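Local structure of MmeI (5HR4) at residues 646-652 / 713-718; 672-676 / 688-693. The protein is a type IIL restriction-modification enzyme that binds a specific DNA sequence and probably methylates adenine on its exocyclic amino group using S-adenosyl-L-methionine. Residues are numbered along the deposited sequence.

Contact 1. Residues 646-652 / 713-718. With nucleotides of chain C.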
ATOM      1  N   PRO A 646     -24.493  10.564 -12.246  1.00 34.27           N
ATOM      2  CA  PRO A 646     -25.307  10.121 -13.394  1.00 36.09           C
ATOM      3  C   PRO A 646     -25.522   8.614 -13.498  1.00 37.42           C
ATOM      4  O   PRO A 646     -26.609   8.168 -13.894  1.00 37.25           O
ATOM      5  CB  PRO A 646     -24.502  10.634 -14.593  1.00 37.09           C
ATOM      6  CG  PRO A 646     -23.070  10.646 -14.082  1.00 33.02           C
ATOM      7  CD  PRO A 646     -23.199  11.132 -12.664  1.00 30.27           C
ATOM      8  N   THR A 647     -24.490   7.840 -13.167  1.00 31.73           N
ATOM      9  CA  THR A 647     -24.430   6.399 -13.426  1.00 30.64           C
ATOM     10  C   THR A 647     -25.008   6.051 -14.791  1.00 32.57           C
ATOM     11  O   THR A 647     -26.027   5.374 -14.903  1.00 38.68           O
ATOM     12  CB  THR A 647     -25.147   5.602 -12.344  1.00 31.43           C
ATOM     13  OG1 THR A 647     -24.786   6.100 -11.048  1.00 35.46           O
ATOM     14  CG2 THR A 647     -24.736   4.142 -12.432  1.00 27.33           C
ATOM     15  N   ASP A 648     -24.348   6.525 -15.851  1.00 33.34           N
ATOM     16  CA  ASP A 648     -24.947   6.426 -17.179  1.00 34.06           C
ATOM     17  C   ASP A 648     -24.032   5.802 -18.223  1.00 33.05           C
ATOM     18  O   ASP A 648     -24.385   5.788 -19.403  1.00 37.53           O
ATOM     19  CB  ASP A 648     -25.400   7.805 -17.667  1.00 37.99           C
ATOM     20  CG  ASP A 648     -24.232   8.702 -18.082  1.00 40.10           C
ATOM     21  OD1 ASP A 648     -23.080   8.436 -17.652  1.00 37.25           O
ATOM     22  OD2 ASP A 648     -24.483   9.677 -18.837  1.00 35.77           O
ATOM     23  N   ASP A 649     -22.874   5.297 -17.833  1.00 35.42           N
ATOM     24  CA  ASP A 649     -21.864   4.855 -18.793  1.00 38.15           C
ATOM     25  C   ASP A 649     -21.618   5.898 -19.890  1.00 41.62           C
ATOM     26  O   ASP A 649     -21.255   5.551 -21.022  1.00 42.26           O
ATOM     27  CB  ASP A 649     -22.241   3.507 -19.405  1.00 39.78           C
ATOM     28  CG  ASP A 649     -21.054   2.815 -20.025  1.00 42.17           C
ATOM     29  OD1 ASP A 649     -20.090   2.516 -19.286  1.00 52.83           O
ATOM     30  OD2 ASP A 649     -21.081   2.570 -21.245  1.00 44.01           O
ATOM     31  N   GLY A 650     -21.833   7.187 -19.566  1.00 36.30           N
ATOM     32  CA  GLY A 650     -21.592   8.284 -20.489  1.00 25.41           C
ATOM     33  C   GLY A 650     -22.717   8.600 -21.455  1.00 36.32           C
ATOM     34  O   GLY A 650     -22.631   9.609 -22.174  1.00 35.90           O
ATOM     35  N   ASN A 651     -23.777   7.788 -21.497  1.00 39.12           N
ATOM     36  CA  ASN A 651     -24.825   7.983 -22.493  1.00 35.67           C
ATOM     37  C   ASN A 651     -25.490   9.351 -22.397  1.00 35.23           C
ATOM     38  O   ASN A 651     -25.998   9.853 -23.406  1.00 36.28           O
ATOM     39  CB  ASN A 651     -25.845   6.867 -22.362  1.00 27.54           C
ATOM     40  CG  ASN A 651     -25.251   5.518 -22.693  1.00 31.06           C
ATOM     41  OD1 ASN A 651     -25.114   4.645 -21.825  1.00 35.73           O
ATOM     42  ND2 ASN A 651     -24.885   5.333 -23.959  1.00 27.84           N
ATOM     43  N   PHE A 652     -25.476   9.984 -21.236  1.00 32.56           N
ATOM     44  CA  PHE A 652     -26.041  11.317 -21.134  1.00 37.97           C
ATOM     45  C   PHE A 652     -25.020  12.437 -21.300  1.00 36.24           C
ATOM     46  O   PHE A 652     -25.389  13.592 -21.103  1.00 38.77           O
ATOM     47  CB  PHE A 652     -26.760  11.495 -19.796  1.00 39.08           C
ATOM     48  CG  PHE A 652     -28.059  10.769 -19.722  1.00 40.15           C
ATOM     49  CD1 PHE A 652     -28.680  10.335 -20.878  1.00 37.13           C
ATOM     50  CD2 PHE A 652     -28.661  10.510 -18.509  1.00 46.14           C
ATOM     51  CE1 PHE A 652     -29.872   9.659 -20.833  1.00 36.88           C
ATOM     52  CE2 PHE A 652     -29.866   9.820 -18.458  1.00 43.71           C
ATOM     53  CZ  PHE A 652     -30.468   9.399 -19.626  1.00 38.37           C
ATOM     54  N   LYS A 713     -29.948   2.868 -23.581  1.00 35.25           N
ATOM     55  CA  LYS A 713     -28.579   2.456 -23.261  1.00 36.04           C
ATOM     56  C   LYS A 713     -28.283   2.634 -21.777  1.00 29.44           C
ATOM     57  O   LYS A 713     -27.618   1.783 -21.159  1.00 29.74           O
ATOM     58  CB  LYS A 713     -27.569   3.228 -24.109  1.00 32.35           C
ATOM     59  CG  LYS A 713     -26.847   2.364 -25.145  1.00 31.75           C
ATOM     60  CD  LYS A 713     -27.020   2.904 -26.554  1.00 34.79           C
ATOM     61  CE  LYS A 713     -26.372   1.983 -27.592  1.00 45.26           C
ATOM     62  NZ  LYS A 713     -25.151   2.588 -28.235  1.00 47.74           N
ATOM     63  N   VAL A 714     -28.797   3.708 -21.182  1.00 26.78           N
ATOM     64  CA  VAL A 714     -28.677   3.870 -19.737  1.00 28.49           C
ATOM     65  C   VAL A 714     -29.286   2.673 -19.029  1.00 27.67           C
ATOM     66  O   VAL A 714     -28.633   2.021 -18.204  1.00 32.16           O
ATOM     67  CB  VAL A 714     -29.328   5.187 -19.275  1.00 32.21           C
ATOM     68  CG1 VAL A 714     -29.391   5.243 -17.763  1.00 28.07           C
ATOM     69  CG2 VAL A 714     -28.561   6.393 -19.825  1.00 32.10           C
ATOM     70  N   GLN A 715     -30.528   2.330 -19.388  1.00 32.89           N
ATOM     71  CA  GLN A 715     -31.258   1.260 -18.705  1.00 26.76           C
ATOM     72  C   GLN A 715     -30.548  -0.088 -18.815  1.00 25.48           C
ATOM     73  O   GLN A 715     -30.481  -0.845 -17.839  1.00 22.29           O
ATOM     74  CB  GLN A 715     -32.677   1.161 -19.265  1.00 29.62           C
ATOM     75  CG  GLN A 715     -33.459  -0.019 -18.697  1.00 28.43           C
ATOM     76  CD  GLN A 715     -34.943   0.114 -18.882  1.00 28.62           C
ATOM     77  OE1 GLN A 715     -35.487  -0.300 -19.910  1.00 31.06           O
ATOM     78  NE2 GLN A 715     -35.617   0.698 -17.889  1.00 26.83           N
ATOM     79  N   GLU A 716     -30.017  -0.415 -19.996  1.00 27.43           N
ATOM     80  CA  GLU A 716     -29.342  -1.698 -20.148  1.00 25.99           C
ATOM     81  C   GLU A 716     -28.083  -1.747 -19.315  1.00 31.69           C
ATOM     82  O   GLU A 716     -27.792  -2.766 -18.673  1.00 35.65           O
ATOM     83  CB  GLU A 716     -29.026  -1.966 -21.610  1.00 29.05           C
ATOM     84  CG  GLU A 716     -30.244  -2.498 -22.337  1.00 41.08           C
ATOM     85  CD  GLU A 716     -30.295  -2.117 -23.798  1.00 46.65           C
ATOM     86  OE1 GLU A 716     -29.377  -1.401 -24.263  1.00 49.92           O
ATOM     87  OE2 GLU A 716     -31.262  -2.543 -24.478  1.00 53.06           O
ATOM     88  N   PHE A 717     -27.317  -0.652 -19.309  1.00 37.68           N
ATOM     89  CA  PHE A 717     -26.117  -0.608 -18.486  1.00 32.24           C
ATOM     90  C   PHE A 717     -26.492  -0.710 -17.020  1.00 31.83           C
ATOM     91  O   PHE A 717     -25.876  -1.478 -16.262  1.00 31.52           O
ATOM     92  CB  PHE A 717     -25.319   0.675 -18.765  1.00 37.82           C
ATOM     93  CG  PHE A 717     -24.258   0.978 -17.730  1.00 31.93           C
ATOM     94  CD1 PHE A 717     -22.966   0.468 -17.862  1.00 37.38           C
ATOM     95  CD2 PHE A 717     -24.552   1.766 -16.619  1.00 29.42           C
ATOM     96  CE1 PHE A 717     -21.967   0.742 -16.887  1.00 30.33           C
ATOM     97  CE2 PHE A 717     -23.573   2.046 -15.650  1.00 33.92           C
ATOM     98  CZ  PHE A 717     -22.278   1.528 -15.787  1.00 29.14           C
ATOM     99  N   ARG A 718     -27.524   0.037 -16.603  1.00 24.53           N
ATOM    100  CA  ARG A 718     -27.864   0.034 -15.185  1.00 25.86           C
ATOM    101  C   ARG A 718     -28.312  -1.343 -14.708  1.00 30.24           C
ATOM    102  O   ARG A 718     -28.038  -1.708 -13.560  1.00 34.19           O
ATOM    103  CB  ARG A 718     -28.915   1.098 -14.891  1.00 26.96           C
ATOM    104  CG  ARG A 718     -28.378   2.239 -14.026  1.00 33.65           C
ATOM    105  CD  ARG A 718     -28.620   3.614 -14.615  1.00 29.52           C
ATOM    106  NE  ARG A 718     -29.721   4.300 -13.955  1.00 32.75           N
ATOM    107  CZ  ARG A 718     -29.948   5.611 -14.040  1.00 38.20           C
ATOM    108  NH1 ARG A 718     -29.139   6.392 -14.753  1.00 33.20           N
ATOM    109  NH2 ARG A 718     -30.982   6.150 -13.399  1.00 42.61           N
TER
ATOM    110  P    DG C   9     -20.462   5.978 -14.628  1.00 30.69           P
ATOM    111  OP1  DG C   9     -20.621   5.184 -15.858  1.00 25.46           O
ATOM    112  OP2  DG C   9     -21.220   7.206 -14.300  1.00 34.20           O
ATOM    113  O5'  DG C   9     -20.580   5.008 -13.371  1.00 23.89           O
ATOM    114  C5'  DG C   9     -20.017   3.740 -13.438  1.00 22.20           C
ATOM    115  C4'  DG C   9     -19.898   3.153 -12.058  1.00 23.30           C
ATOM    116  O4'  DG C   9     -19.158   4.055 -11.187  1.00 24.75           O
ATOM    117  C3'  DG C   9     -21.220   2.915 -11.341  1.00 26.15           C
ATOM    118  O3'  DG C   9     -21.048   1.813 -10.504  1.00 23.70           O
ATOM    119  C2'  DG C   9     -21.361   4.178 -10.515  1.00 23.94           C
ATOM    120  C1'  DG C   9     -19.935   4.275 -10.037  1.00 23.07           C
ATOM    121  N9   DG C   9     -19.592   5.550  -9.459  1.00 27.14           N
ATOM    122  C8   DG C   9     -20.090   6.795  -9.786  1.00 23.78           C
ATOM    123  N7   DG C   9     -19.600   7.744  -9.060  1.00 23.19           N
ATOM    124  C5   DG C   9     -18.707   7.082  -8.205  1.00 31.99           C
ATOM    125  C6   DG C   9     -17.854   7.576  -7.188  1.00 27.58           C
ATOM    126  O6   DG C   9     -17.706   8.742  -6.809  1.00 26.34           O
ATOM    127  N1   DG C   9     -17.140   6.549  -6.577  1.00 31.57           N
ATOM    128  C2   DG C   9     -17.222   5.223  -6.921  1.00 28.87           C
ATOM    129  N2   DG C   9     -16.457   4.368  -6.243  1.00 30.07           N
ATOM    130  N3   DG C   9     -18.001   4.764  -7.857  1.00 33.33           N
ATOM    131  C4   DG C   9     -18.708   5.739  -8.455  1.00 29.40           C
TER
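F717 and V714 dominate this contact. They sit one helical turn apart on helix 705-719 and pack on the loop 646-652. The F717 ring lies against the turn in that loop. CB of D649 stands over one face of the F717 ring, 3.6 Å from the centroid and 17° off the normal, in a CH-pi contact. CG2 of T647 approaches the ring edge, 4.0 Å from CE2 of F717. C5' of DG9 in chain C also lies near the ring plane. V714, whose CA-to-CB bond runs sideways, packs with CG2 between N651 and F652. V714 CG2 is 3.7 Å from CB of N651. V714 CG2 also lies 3.8 Å from the centroid of the F652 ring, over its face, a second CH-pi contact. T647 takes part in the one hydrogen bond across the two segments. T647 O accepts it from NH1 of R718 at 3.3 Å. NH2 of R718 bonds in turn to the carbonyls of K735 and S729.

The loop carries a type I' turn from D648 to N651, closed by N651 N to D648 O at 3.0 Å. D649 and G650 have the positive phi angles this turn needs. The D648 carboxylate braces it: OD1 accepts from G650 N and OD2 from F652 N, both at 2.6 Å. At the second residue of the turn, D649 N makes a weak hydrogen bond to OP1 of DG9 in chain C, 3.0 Å long. The arrangement is a backbone-mediated phosphate contact in the target recognition domain, with an Asx turn at D648 shaping the loop.

Contact 2. Residues 672-676 / 688-693. With nucleotides of chain C.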
ATOM      1  N   TYR A 672     -33.185  20.220 -24.106  1.00 40.11           N
ATOM      2  CA  TYR A 672     -32.826  19.341 -23.000  1.00 42.61           C
ATOM      3  C   TYR A 672     -31.333  19.300 -22.685  1.00 40.17           C
ATOM      4  O   TYR A 672     -30.950  18.705 -21.672  1.00 35.95           O
ATOM      5  CB  TYR A 672     -33.326  17.918 -23.286  1.00 38.55           C
ATOM      6  CG  TYR A 672     -34.828  17.827 -23.231  1.00 43.87           C
ATOM      7  CD1 TYR A 672     -35.516  18.245 -22.102  1.00 46.03           C
ATOM      8  CD2 TYR A 672     -35.562  17.375 -24.319  1.00 45.17           C
ATOM      9  CE1 TYR A 672     -36.897  18.191 -22.040  1.00 47.75           C
ATOM     10  CE2 TYR A 672     -36.947  17.315 -24.271  1.00 50.39           C
ATOM     11  CZ  TYR A 672     -37.612  17.727 -23.123  1.00 54.86           C
ATOM     12  OH  TYR A 672     -38.993  17.673 -23.047  1.00 63.21           O
ATOM     13  N   PHE A 673     -30.486  19.896 -23.519  1.00 38.83           N
ATOM     14  CA  PHE A 673     -29.071  20.000 -23.209  1.00 39.84           C
ATOM     15  C   PHE A 673     -28.837  21.091 -22.189  1.00 38.30           C
ATOM     16  O   PHE A 673     -29.477  22.143 -22.220  1.00 38.31           O
ATOM     17  CB  PHE A 673     -28.253  20.310 -24.458  1.00 39.37           C
ATOM     18  CG  PHE A 673     -28.014  19.125 -25.313  1.00 36.75           C
ATOM     19  CD1 PHE A 673     -28.930  18.765 -26.269  1.00 35.75           C
ATOM     20  CD2 PHE A 673     -26.878  18.356 -25.146  1.00 38.15           C
ATOM     21  CE1 PHE A 673     -28.712  17.666 -27.058  1.00 43.00           C
ATOM     22  CE2 PHE A 673     -26.652  17.249 -25.926  1.00 37.58           C
ATOM     23  CZ  PHE A 673     -27.572  16.901 -26.886  1.00 43.75           C
ATOM     24  N   ARG A 674     -27.911  20.830 -21.281  1.00 37.43           N
ATOM     25  CA  ARG A 674     -27.475  21.823 -20.318  1.00 40.29           C
ATOM     26  C   ARG A 674     -25.991  21.586 -20.085  1.00 40.46           C
ATOM     27  O   ARG A 674     -25.478  20.492 -20.354  1.00 39.31           O
ATOM     28  CB  ARG A 674     -28.300  21.734 -19.023  1.00 42.74           C
ATOM     29  CG  ARG A 674     -29.743  22.294 -19.089  1.00 37.15           C
ATOM     30  CD  ARG A 674     -30.218  22.494 -17.661  1.00 43.05           C
ATOM     31  NE  ARG A 674     -31.493  23.187 -17.502  1.00 50.05           N
ATOM     32  CZ  ARG A 674     -32.167  23.205 -16.350  1.00 53.66           C
ATOM     33  NH1 ARG A 674     -31.684  22.562 -15.291  1.00 47.17           N
ATOM     34  NH2 ARG A 674     -33.327  23.836 -16.249  1.00 55.12           N
ATOM     35  N   ARG A 675     -25.295  22.630 -19.616  1.00 43.10           N
ATOM     36  CA  ARG A 675     -23.851  22.539 -19.389  1.00 36.94           C
ATOM     37  C   ARG A 675     -23.546  21.604 -18.231  1.00 35.44           C
ATOM     38  O   ARG A 675     -24.229  21.616 -17.203  1.00 39.39           O
ATOM     39  CB  ARG A 675     -23.249  23.917 -19.088  1.00 39.75           C
ATOM     40  CG  ARG A 675     -23.231  24.863 -20.271  1.00 49.26           C
ATOM     41  CD  ARG A 675     -22.832  26.290 -19.891  1.00 53.74           C
ATOM     42  NE  ARG A 675     -23.195  27.229 -20.951  1.00 64.85           N
ATOM     43  CZ  ARG A 675     -22.488  27.414 -22.065  1.00 66.75           C
ATOM     44  NH1 ARG A 675     -21.367  26.730 -22.270  1.00 59.65           N
ATOM     45  NH2 ARG A 675     -22.903  28.281 -22.978  1.00 67.76           N
ATOM     46  N   PHE A 676     -22.487  20.816 -18.380  1.00 31.04           N
ATOM     47  CA  PHE A 676     -22.122  19.803 -17.395  1.00 32.54           C
ATOM     48  C   PHE A 676     -20.700  20.069 -16.936  1.00 33.78           C
ATOM     49  O   PHE A 676     -19.781  20.082 -17.762  1.00 33.51           O
ATOM     50  CB  PHE A 676     -22.234  18.419 -18.020  1.00 33.98           C
ATOM     51  CG  PHE A 676     -22.044  17.302 -17.073  1.00 30.32           C
ATOM     52  CD1 PHE A 676     -23.016  17.006 -16.127  1.00 32.10           C
ATOM     53  CD2 PHE A 676     -20.929  16.488 -17.171  1.00 34.09           C
ATOM     54  CE1 PHE A 676     -22.858  15.927 -15.259  1.00 31.75           C
ATOM     55  CE2 PHE A 676     -20.754  15.412 -16.302  1.00 34.62           C
ATOM     56  CZ  PHE A 676     -21.729  15.128 -15.348  1.00 28.65           C
ATOM     57  N   ARG A 688     -18.446  20.706 -21.481  1.00 36.08           N
ATOM     58  CA  ARG A 688     -19.114  19.414 -21.499  1.00 30.74           C
ATOM     59  C   ARG A 688     -20.623  19.630 -21.356  1.00 36.08           C
ATOM     60  O   ARG A 688     -21.070  20.573 -20.690  1.00 28.15           O
ATOM     61  CB  ARG A 688     -18.585  18.529 -20.359  1.00 28.64           C
ATOM     62  CG  ARG A 688     -18.259  17.111 -20.726  1.00 34.56           C
ATOM     63  CD  ARG A 688     -17.672  16.381 -19.518  1.00 35.18           C
ATOM     64  NE  ARG A 688     -17.728  14.938 -19.671  1.00 34.85           N
ATOM     65  CZ  ARG A 688     -17.464  14.078 -18.692  1.00 38.57           C
ATOM     66  NH1 ARG A 688     -17.134  14.537 -17.494  1.00 34.90           N
ATOM     67  NH2 ARG A 688     -17.550  12.760 -18.901  1.00 31.75           N
ATOM     68  N   TRP A 689     -21.413  18.726 -21.956  1.00 36.11           N
ATOM     69  CA  TRP A 689     -22.864  18.844 -21.949  1.00 29.78           C
ATOM     70  C   TRP A 689     -23.514  17.544 -21.496  1.00 38.34           C
ATOM     71  O   TRP A 689     -23.028  16.449 -21.799  1.00 37.69           O
ATOM     72  CB  TRP A 689     -23.387  19.202 -23.337  1.00 34.37           C
ATOM     73  CG  TRP A 689     -22.829  20.472 -23.880  1.00 42.43           C
ATOM     74  CD1 TRP A 689     -21.694  20.620 -24.619  1.00 38.19           C
ATOM     75  CD2 TRP A 689     -23.386  21.784 -23.728  1.00 43.49           C
ATOM     76  NE1 TRP A 689     -21.507  21.941 -24.936  1.00 39.93           N
ATOM     77  CE2 TRP A 689     -22.530  22.678 -24.399  1.00 42.39           C
ATOM     78  CE3 TRP A 689     -24.530  22.289 -23.090  1.00 46.57           C
ATOM     79  CZ2 TRP A 689     -22.775  24.057 -24.451  1.00 48.11           C
ATOM     80  CZ3 TRP A 689     -24.777  23.662 -23.145  1.00 48.20           C
ATOM     81  CH2 TRP A 689     -23.901  24.526 -23.823  1.00 48.68           C
ATOM     82  N   CYS A 690     -24.653  17.669 -20.810  1.00 35.99           N
ATOM     83  CA  CYS A 690     -25.483  16.520 -20.497  1.00 27.82           C
ATOM     84  C   CYS A 690     -26.895  16.705 -21.038  1.00 39.04           C
ATOM     85  O   CYS A 690     -27.381  17.831 -21.166  1.00 39.48           O
ATOM     86  CB  CYS A 690     -25.553  16.271 -18.987  1.00 33.54           C
ATOM     87  SG  CYS A 690     -26.407  17.554 -18.005  1.00 37.78           S
ATOM     88  N   LEU A 691     -27.541  15.577 -21.370  1.00 44.60           N
ATOM     89  CA  LEU A 691     -28.987  15.504 -21.564  1.00 33.66           C
ATOM     90  C   LEU A 691     -29.657  15.542 -20.201  1.00 39.43           C
ATOM     91  O   LEU A 691     -29.563  14.573 -19.444  1.00 41.70           O
ATOM     92  CB  LEU A 691     -29.370  14.213 -22.275  1.00 37.36           C
ATOM     93  CG  LEU A 691     -29.763  14.260 -23.749  1.00 42.59           C
ATOM     94  CD1 LEU A 691     -30.597  15.485 -24.064  1.00 36.92           C
ATOM     95  CD2 LEU A 691     -28.508  14.297 -24.531  1.00 50.77           C
ATOM     96  N   TRP A 692     -30.350  16.636 -19.878  1.00 39.10           N
ATOM     97  CA  TRP A 692     -30.963  16.791 -18.554  1.00 36.67           C
ATOM     98  C   TRP A 692     -32.471  16.579 -18.682  1.00 37.62           C
ATOM     99  O   TRP A 692     -33.202  17.467 -19.131  1.00 41.81           O
ATOM    100  CB  TRP A 692     -30.631  18.146 -17.942  1.00 31.89           C
ATOM    101  CG  TRP A 692     -31.139  18.286 -16.555  1.00 28.38           C
ATOM    102  CD1 TRP A 692     -32.209  19.025 -16.141  1.00 28.21           C
ATOM    103  CD2 TRP A 692     -30.613  17.652 -15.386  1.00 30.68           C
ATOM    104  NE1 TRP A 692     -32.378  18.902 -14.783  1.00 25.97           N
ATOM    105  CE2 TRP A 692     -31.409  18.060 -14.294  1.00 30.40           C
ATOM    106  CE3 TRP A 692     -29.534  16.790 -15.153  1.00 31.62           C
ATOM    107  CZ2 TRP A 692     -31.164  17.630 -12.990  1.00 27.05           C
ATOM    108  CZ3 TRP A 692     -29.290  16.364 -13.856  1.00 29.04           C
ATOM    109  CH2 TRP A 692     -30.105  16.787 -12.791  1.00 29.36           C
ATOM    110  N   LEU A 693     -32.935  15.406 -18.239  1.00 40.07           N
ATOM    111  CA  LEU A 693     -34.301  14.950 -18.460  1.00 40.10           C
ATOM    112  C   LEU A 693     -35.167  14.944 -17.209  1.00 44.04           C
ATOM    113  O   LEU A 693     -36.344  14.578 -17.304  1.00 46.36           O
ATOM    114  CB  LEU A 693     -34.279  13.551 -19.070  1.00 32.60           C
ATOM    115  CG  LEU A 693     -33.432  13.547 -20.339  1.00 34.95           C
ATOM    116  CD1 LEU A 693     -33.152  12.146 -20.798  1.00 36.63           C
ATOM    117  CD2 LEU A 693     -34.141  14.341 -21.422  1.00 41.61           C
TER
ATOM    118  P    DC C   8     -16.782  11.148 -16.020  1.00 27.51           P
ATOM    119  OP1  DC C   8     -16.679  10.829 -17.459  1.00 24.86           O
ATOM    120  OP2  DC C   8     -17.625  12.217 -15.447  1.00 27.45           O
ATOM    121  O5'  DC C   8     -17.151   9.827 -15.204  1.00 28.22           O
ATOM    122  C5'  DC C   8     -16.578   8.599 -15.572  1.00 26.98           C
ATOM    123  C4'  DC C   8     -16.947   7.541 -14.565  1.00 30.49           C
ATOM    124  O4'  DC C   8     -16.210   7.747 -13.345  1.00 33.98           O
ATOM    125  C3'  DC C   8     -18.420   7.506 -14.183  1.00 25.73           C
ATOM    126  O3'  DC C   8     -18.908   6.337 -14.686  1.00 37.78           O
ATOM    127  C2'  DC C   8     -18.434   7.505 -12.627  1.00 32.00           C
ATOM    128  C1'  DC C   8     -16.965   7.292 -12.250  1.00 29.93           C
ATOM    129  N1   DC C   8     -16.472   8.071 -11.087  1.00 27.12           N
ATOM    130  C2   DC C   8     -15.683   7.428 -10.104  1.00 30.85           C
ATOM    131  O2   DC C   8     -15.497   6.193 -10.186  1.00 31.03           O
ATOM    132  N3   DC C   8     -15.176   8.169  -9.072  1.00 30.16           N
ATOM    133  C4   DC C   8     -15.391   9.498  -9.028  1.00 36.40           C
ATOM    134  N4   DC C   8     -14.861  10.201  -7.996  1.00 28.28           N
ATOM    135  C5   DC C   8     -16.175  10.163 -10.037  1.00 32.58           C
ATOM    136  C6   DC C   8     -16.678   9.416 -11.041  1.00 26.50           C
TER
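Two antiparallel strands, 673-676 and 688-691, pair here as the central strands of a four-stranded mixed sheet in the target recognition domain. Y672 comes just before the first strand. Y672 O accepts from W692 N at 2.8 Å, and the tyrosine ring face rests on CD2 of L693. The hydroxyl makes a weak hydrogen bond to E700. F673 forms a non-hydrogen-bonded pair with L691, and both side chains lie on the same face of the sheet. CD1 of L691 sits over the F673 ring, 4.3 Å from its centroid, in a CH-pi contact. F654, on strand 653-655 beyond strand 688-691, meets F673 edge-to-face.

R674 and C690 are the hydrogen-bonded pair. R674 N to C690 O and C690 N to R674 O are both 3.0 Å. Their side chains lie on the other face, near I770. R675 pairs with W689 without mutual backbone bonds. The indole still reaches back: CG of R675 lies over one face of it, 3.5 Å from W689 CZ3. The indole nitrogen is held by D656. R675 is also linked through its backbone to I770.

F676 N bonds to R688 O at 2.7 Å. The F676 ring touches C690, with CD1 of F676 3.9 Å from CB of C690, and C690 SG lies obliquely 5.0 Å from the F676 ring centroid. CE2 of F676 also lies against the flat face of the R688 guanidinium. Its two terminal nitrogens bond the DNA: R688 NH2 donates to OP1 of DC8 in chain C at 2.6 Å, and R688 NH1 to OP2 of DC8 at 3.1 Å.

How the contacts relate
Both contacts belong to the target recognition domain, and their centres lie about 14 Å apart. In chain order the segments run 646-652, 672-676, 688-693, 713-718, so contact 2 falls entirely between the two halves of contact 1. They meet directly. The loop 646-652 leads into strand 653-655, which pairs with strand 688-691 of contact 2. At this join F652 O is 2.9 Å from L691 N, a probable hydrogen bond. The loop packed on helix 705-719 is thus continuous with the sheet. Contact 1 meets the phosphate of DG9 and contact 2 that of DC8, so together they touch consecutive phosphates of chain C, contact 1 through a weak backbone bond and contact 2 through an arginine.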